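Local coordinates for protein hypothetical bacterial 6-phosphogluconolactonase (Bacteroides fragilis, PDB 3SCY) that is probably a seven-bladed beta-propeller lactonase, thought to hydrolyse 6-phosphogluconolactone to 6-phosphogluconate, at residues 30-42 against 312-324. Numbering follows the deposited sequence.
Sequences YTFRFNEETGESL and IITPNGKYLLVAC
Asn316 bonds to Glu36 and Glu37, in the loop 36-40, through both its backbone N and its amide. Its ND2 gives a nearly straight bond (169°) to Glu36 O at 2.8 Å, arriving from above the carbonyl plane, and a weak one to Glu37 OE2. Its backbone N meets Glu36 OE1 on the syn side at 2.9 Å, though tilted out of the carboxylate plane, and the Glu36 carboxylate lies nearly parallel, stacked on the amide. Thr314 OG1 and Lys318 N both donate to Asn316 OD1, which fixes the amide flip and leaves ND2 facing Glu36 O and Glu37. Lys318 keeps every torsion extended, starting with CG opposite the backbone N (chi1 180°), and reaches past Glu36 O to place NZ 2.7 Å from Glu37 O.

Next to these polar bonds, Leu321 CD2 sits over the centre of the Phe34 ring, 3.8 Å from its centroid. Phe34 turns an edge to the face of Tyr319 in an offset edge-to-face pair, planes at 89°. Gly39 CA and Lys318 CG lie against opposite faces of the Tyr319 ring, each toward its rim.

The contact joins neighbouring propeller blades: hairpin 28-35/41-48 belongs to the sheet closed by strand 354-360, hairpin 310-313/319-324 to the preceding one. Ile332 of strand 329-335 and Ile345 of strand 342-350 extend the apolar layer, touching Phe34 and Tyr319 respectively.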
loop_
_atom_site.group_PDB
_atom_site.type_symbol
_atom_site.label_atom_id
_atom_site.label_comp_id
_atom_site.label_asym_id
_atom_site.label_seq_id
_atom_site.Cartn_x
_atom_site.Cartn_y
_atom_site.Cartn_z
ATOM N N TYR A 30 -2.801 11.573 -10.907
ATOM C CA TYR A 30 -2.057 12.807 -11.087
ATOM C C TYR A 30 -0.590 12.515 -10.873
ATOM O O TYR A 30 -0.235 11.692 -10.013
ATOM C CB TYR A 30 -2.550 13.881 -10.117
ATOM C CG TYR A 30 -3.965 14.335 -10.389
ATOM C CD1 TYR A 30 -5.051 13.663 -9.833
ATOM C CD2 TYR A 30 -4.224 15.399 -11.250
ATOM C CE1 TYR A 30 -6.359 14.048 -10.117
ATOM C CE2 TYR A 30 -5.531 15.788 -11.550
ATOM C CZ TYR A 30 -6.594 15.124 -10.955
ATOM O OH TYR A 30 -7.888 15.476 -11.232
ATOM N N THR A 31 0.266 13.161 -11.668
ATOM C CA THR A 31 1.707 12.982 -11.532
ATOM C C THR A 31 2.376 14.321 -11.246
ATOM O O THR A 31 1.911 15.368 -11.714
ATOM C CB THR A 31 2.322 12.309 -12.733
ATOM O OG1 THR A 31 2.077 13.110 -13.882
ATOM C CG2 THR A 31 1.788 10.889 -12.955
ATOM N N PHE A 32 3.453 14.269 -10.458
ATOM C CA PHE A 32 4.192 15.449 -9.990
ATOM C C PHE A 32 5.670 15.184 -9.931
ATOM O O PHE A 32 6.086 14.048 -9.725
ATOM C CB PHE A 32 3.736 15.842 -8.542
ATOM C CG PHE A 32 2.268 16.161 -8.363
ATOM C CD1 PHE A 32 1.332 15.143 -8.203
ATOM C CD2 PHE A 32 1.821 17.474 -8.369
ATOM C CE1 PHE A 32 -0.024 15.433 -8.069
ATOM C CE2 PHE A 32 0.455 17.766 -8.279
ATOM C CZ PHE A 32 -0.457 16.738 -8.105
ATOM N N ARG A 33 6.469 16.249 -10.024
ATOM C CA ARG A 33 7.864 16.146 -9.679
ATOM C C ARG A 33 7.941 16.517 -8.195
ATOM O O ARG A 33 7.273 17.462 -7.784
ATOM C CB ARG A 33 8.749 17.067 -10.530
ATOM C CG ARG A 33 10.203 16.582 -10.552
ATOM C CD ARG A 33 10.376 15.396 -11.497
ATOM N NE ARG A 33 10.239 15.866 -12.871
ATOM C CZ ARG A 33 9.997 15.123 -13.942
ATOM N NH1 ARG A 33 9.830 13.807 -13.829
ATOM N NH2 ARG A 33 9.885 15.690 -15.131
ATOM N N PHE A 34 8.685 15.771 -7.383
ATOM C CA PHE A 34 8.819 16.124 -5.961
ATOM C C PHE A 34 10.302 16.141 -5.594
ATOM O O PHE A 34 10.983 15.126 -5.770
ATOM C CB PHE A 34 8.025 15.148 -5.047
ATOM C CG PHE A 34 8.159 15.537 -3.586
ATOM C CD1 PHE A 34 7.370 16.552 -3.037
ATOM C CD2 PHE A 34 9.116 14.935 -2.773
ATOM C CE1 PHE A 34 7.528 16.945 -1.705
ATOM C CE2 PHE A 34 9.259 15.319 -1.435
ATOM C CZ PHE A 34 8.475 16.329 -0.915
ATOM N N ASN A 35 10.798 17.272 -5.056
ATOM C CA ASN A 35 12.205 17.352 -4.682
ATOM C C ASN A 35 12.380 16.866 -3.238
ATOM O O ASN A 35 11.864 17.501 -2.317
ATOM C CB ASN A 35 12.710 18.777 -4.866
ATOM C CG ASN A 35 14.195 18.882 -4.775
ATOM O OD1 ASN A 35 14.827 18.387 -3.830
ATOM N ND2 ASN A 35 14.794 19.484 -5.783
ATOM N N GLU A 36 13.075 15.718 -3.044
ATOM C CA GLU A 36 13.245 15.122 -1.705
ATOM C C GLU A 36 14.349 15.827 -0.880
ATOM O O GLU A 36 14.652 15.369 0.217
ATOM C CB GLU A 36 13.476 13.596 -1.754
ATOM C CG GLU A 36 14.746 13.127 -2.455
ATOM C CD GLU A 36 15.207 11.704 -2.187
ATOM O OE1 GLU A 36 14.525 10.968 -1.433
ATOM O OE2 GLU A 36 16.294 11.343 -2.695
ATOM N N GLU A 37 14.940 16.912 -1.394
ATOM C CA GLU A 37 15.935 17.664 -0.596
ATOM C C GLU A 37 15.328 19.010 -0.170
ATOM O O GLU A 37 15.761 19.585 0.836
ATOM C CB GLU A 37 17.295 17.864 -1.329
ATOM C CG GLU A 37 18.120 16.602 -1.595
ATOM C CD GLU A 37 18.608 15.692 -0.475
ATOM O OE1 GLU A 37 18.827 16.185 0.654
ATOM O OE2 GLU A 37 18.835 14.489 -0.750
ATOM N N THR A 38 14.311 19.513 -0.905
ATOM C CA THR A 38 13.677 20.806 -0.595
ATOM C C THR A 38 12.175 20.760 -0.276
ATOM O O THR A 38 11.663 21.714 0.316
ATOM C CB THR A 38 13.852 21.807 -1.738
ATOM O OG1 THR A 38 13.118 21.339 -2.864
ATOM C CG2 THR A 38 15.317 22.056 -2.103
ATOM N N GLY A 39 11.471 19.704 -0.715
ATOM C CA GLY A 39 10.036 19.602 -0.477
ATOM C C GLY A 39 9.169 20.307 -1.496
ATOM O O GLY A 39 7.942 20.307 -1.369
ATOM N N GLU A 40 9.799 20.896 -2.530
ATOM C CA GLU A 40 9.096 21.574 -3.619
ATOM C C GLU A 40 8.496 20.558 -4.585
ATOM O O GLU A 40 9.083 19.506 -4.814
ATOM C CB GLU A 40 10.042 22.520 -4.381
ATOM C CG GLU A 40 10.689 23.604 -3.515
ATOM C CD GLU A 40 9.810 24.692 -2.921
ATOM O OE1 GLU A 40 8.631 24.808 -3.328
ATOM O OE2 GLU A 40 10.317 25.461 -2.071
ATOM N N SER A 41 7.350 20.894 -5.171
ATOM C CA SER A 41 6.709 20.024 -6.133
ATOM C C SER A 41 6.247 20.794 -7.354
ATOM O O SER A 41 6.153 22.029 -7.358
ATOM C CB SER A 41 5.551 19.259 -5.499
ATOM O OG SER A 41 4.619 20.147 -4.905
ATOM N N LEU A 42 6.034 20.051 -8.422
ATOM C CA LEU A 42 5.607 20.565 -9.690
ATOM C C LEU A 42 4.608 19.615 -10.361
ATOM O O LEU A 42 4.982 18.458 -10.557
ATOM C CB LEU A 42 6.850 20.679 -10.599
ATOM C CG LEU A 42 6.747 21.576 -11.814
ATOM C CD1 LEU A 42 7.004 23.029 -11.443
ATOM C CD2 LEU A 42 7.748 21.143 -12.870
ATOM N N ILE A 312 3.751 8.233 2.455
ATOM C CA ILE A 312 4.984 7.669 1.918
ATOM C C ILE A 312 6.157 8.442 2.503
ATOM O O ILE A 312 6.010 9.623 2.852
ATOM C CB ILE A 312 4.968 7.720 0.367
ATOM C CG1 ILE A 312 6.088 6.849 -0.247
ATOM C CG2 ILE A 312 4.991 9.179 -0.166
ATOM C CD1 ILE A 312 5.866 6.569 -1.749
ATOM N N ILE A 313 7.329 7.783 2.599
ATOM C CA ILE A 313 8.581 8.418 3.029
ATOM C C ILE A 313 9.500 8.462 1.796
ATOM O O ILE A 313 9.612 7.476 1.061
ATOM C CB ILE A 313 9.212 7.666 4.222
ATOM C CG1 ILE A 313 8.226 7.629 5.405
ATOM C CG2 ILE A 313 10.550 8.315 4.634
ATOM C CD1 ILE A 313 8.669 6.792 6.579
ATOM N N THR A 314 10.190 9.588 1.595
ATOM C CA THR A 314 11.128 9.680 0.472
ATOM C C THR A 314 12.293 8.698 0.677
ATOM O O THR A 314 12.671 8.419 1.824
ATOM C CB THR A 314 11.618 11.112 0.312
ATOM O OG1 THR A 314 12.266 11.553 1.528
ATOM C CG2 THR A 314 10.492 12.074 -0.118
ATOM N N PRO A 315 12.929 8.221 -0.431
ATOM C CA PRO A 315 14.040 7.257 -0.288
ATOM C C PRO A 315 15.201 7.758 0.583
ATOM O O PRO A 315 15.841 6.942 1.246
ATOM C CB PRO A 315 14.504 7.032 -1.733
ATOM C CG PRO A 315 13.258 7.253 -2.544
ATOM C CD PRO A 315 12.563 8.411 -1.850
ATOM N N ASN A 316 15.453 9.079 0.630
ATOM C CA ASN A 316 16.536 9.636 1.447
ATOM C C ASN A 316 16.107 9.790 2.924
ATOM O O ASN A 316 16.903 10.231 3.747
ATOM C CB ASN A 316 17.043 10.962 0.879
ATOM C CG ASN A 316 16.111 12.138 0.998
ATOM O OD1 ASN A 316 14.958 12.017 1.431
ATOM N ND2 ASN A 316 16.551 13.287 0.516
ATOM N N GLY A 317 14.836 9.473 3.220
ATOM C CA GLY A 317 14.283 9.559 4.574
ATOM C C GLY A 317 13.983 10.953 5.070
ATOM O O GLY A 317 13.581 11.130 6.232
ATOM N N LYS A 318 14.177 11.980 4.231
ATOM C CA LYS A 318 14.032 13.355 4.698
ATOM C C LYS A 318 12.583 13.830 4.833
ATOM O O LYS A 318 12.313 14.671 5.685
ATOM C CB LYS A 318 14.823 14.334 3.797
ATOM C CG LYS A 318 14.717 15.791 4.217
ATOM C CD LYS A 318 15.638 16.693 3.440
ATOM C CE LYS A 318 15.559 18.092 4.001
ATOM N NZ LYS A 318 16.511 18.998 3.317
ATOM N N TYR A 319 11.670 13.362 3.960
ATOM C CA TYR A 319 10.284 13.822 4.039
ATOM C C TYR A 319 9.289 12.672 4.119
ATOM O O TYR A 319 9.532 11.561 3.621
ATOM C CB TYR A 319 9.911 14.692 2.811
ATOM C CG TYR A 319 10.696 15.973 2.696
ATOM C CD1 TYR A 319 10.413 17.063 3.516
ATOM C CD2 TYR A 319 11.709 16.108 1.756
ATOM C CE1 TYR A 319 11.138 18.249 3.418
ATOM C CE2 TYR A 319 12.448 17.289 1.656
ATOM C CZ TYR A 319 12.150 18.360 2.486
ATOM O OH TYR A 319 12.862 19.551 2.429
ATOM N N LEU A 320 8.167 12.971 4.794
ATOM C CA LEU A 320 7.023 12.088 4.932
ATOM C C LEU A 320 5.809 12.845 4.384
ATOM O O LEU A 320 5.480 13.954 4.851
ATOM C CB LEU A 320 6.856 11.694 6.414
ATOM C CG LEU A 320 5.846 10.569 6.693
ATOM C CD1 LEU A 320 6.171 9.830 7.989
ATOM C CD2 LEU A 320 4.412 11.099 6.724
ATOM N N LEU A 321 5.214 12.279 3.322
ATOM C CA LEU A 321 4.100 12.904 2.622
ATOM C C LEU A 321 2.820 12.192 2.936
ATOM O O LEU A 321 2.768 10.962 2.815
ATOM C CB LEU A 321 4.330 12.877 1.102
ATOM C CG LEU A 321 5.498 13.698 0.544
ATOM C CD1 LEU A 321 6.841 13.030 0.780
ATOM C CD2 LEU A 321 5.367 13.855 -0.969
ATOM N N VAL A 322 1.797 12.950 3.372
ATOM C CA VAL A 322 0.514 12.389 3.792
ATOM C C VAL A 322 -0.629 12.779 2.859
ATOM O O VAL A 322 -0.936 13.961 2.728
ATOM C CB VAL A 322 0.146 12.809 5.234
ATOM C CG1 VAL A 322 -1.150 12.134 5.682
ATOM C CG2 VAL A 322 1.281 12.486 6.200
ATOM N N ALA A 323 -1.279 11.782 2.244
ATOM C CA ALA A 323 -2.462 12.033 1.427
ATOM C C ALA A 323 -3.656 12.180 2.363
ATOM O O ALA A 323 -3.962 11.248 3.115
ATOM C CB ALA A 323 -2.679 10.875 0.460
ATOM N N CYS A 324 -4.317 13.347 2.345
ATOM C CA CYS A 324 -5.462 13.592 3.227
ATOM C C CYS A 324 -6.690 13.653 2.340
ATOM O O CYS A 324 -6.924 14.664 1.676
ATOM C CB CYS A 324 -5.262 14.869 4.031
ATOM S SG CYS A 324 -3.774 14.866 5.056
#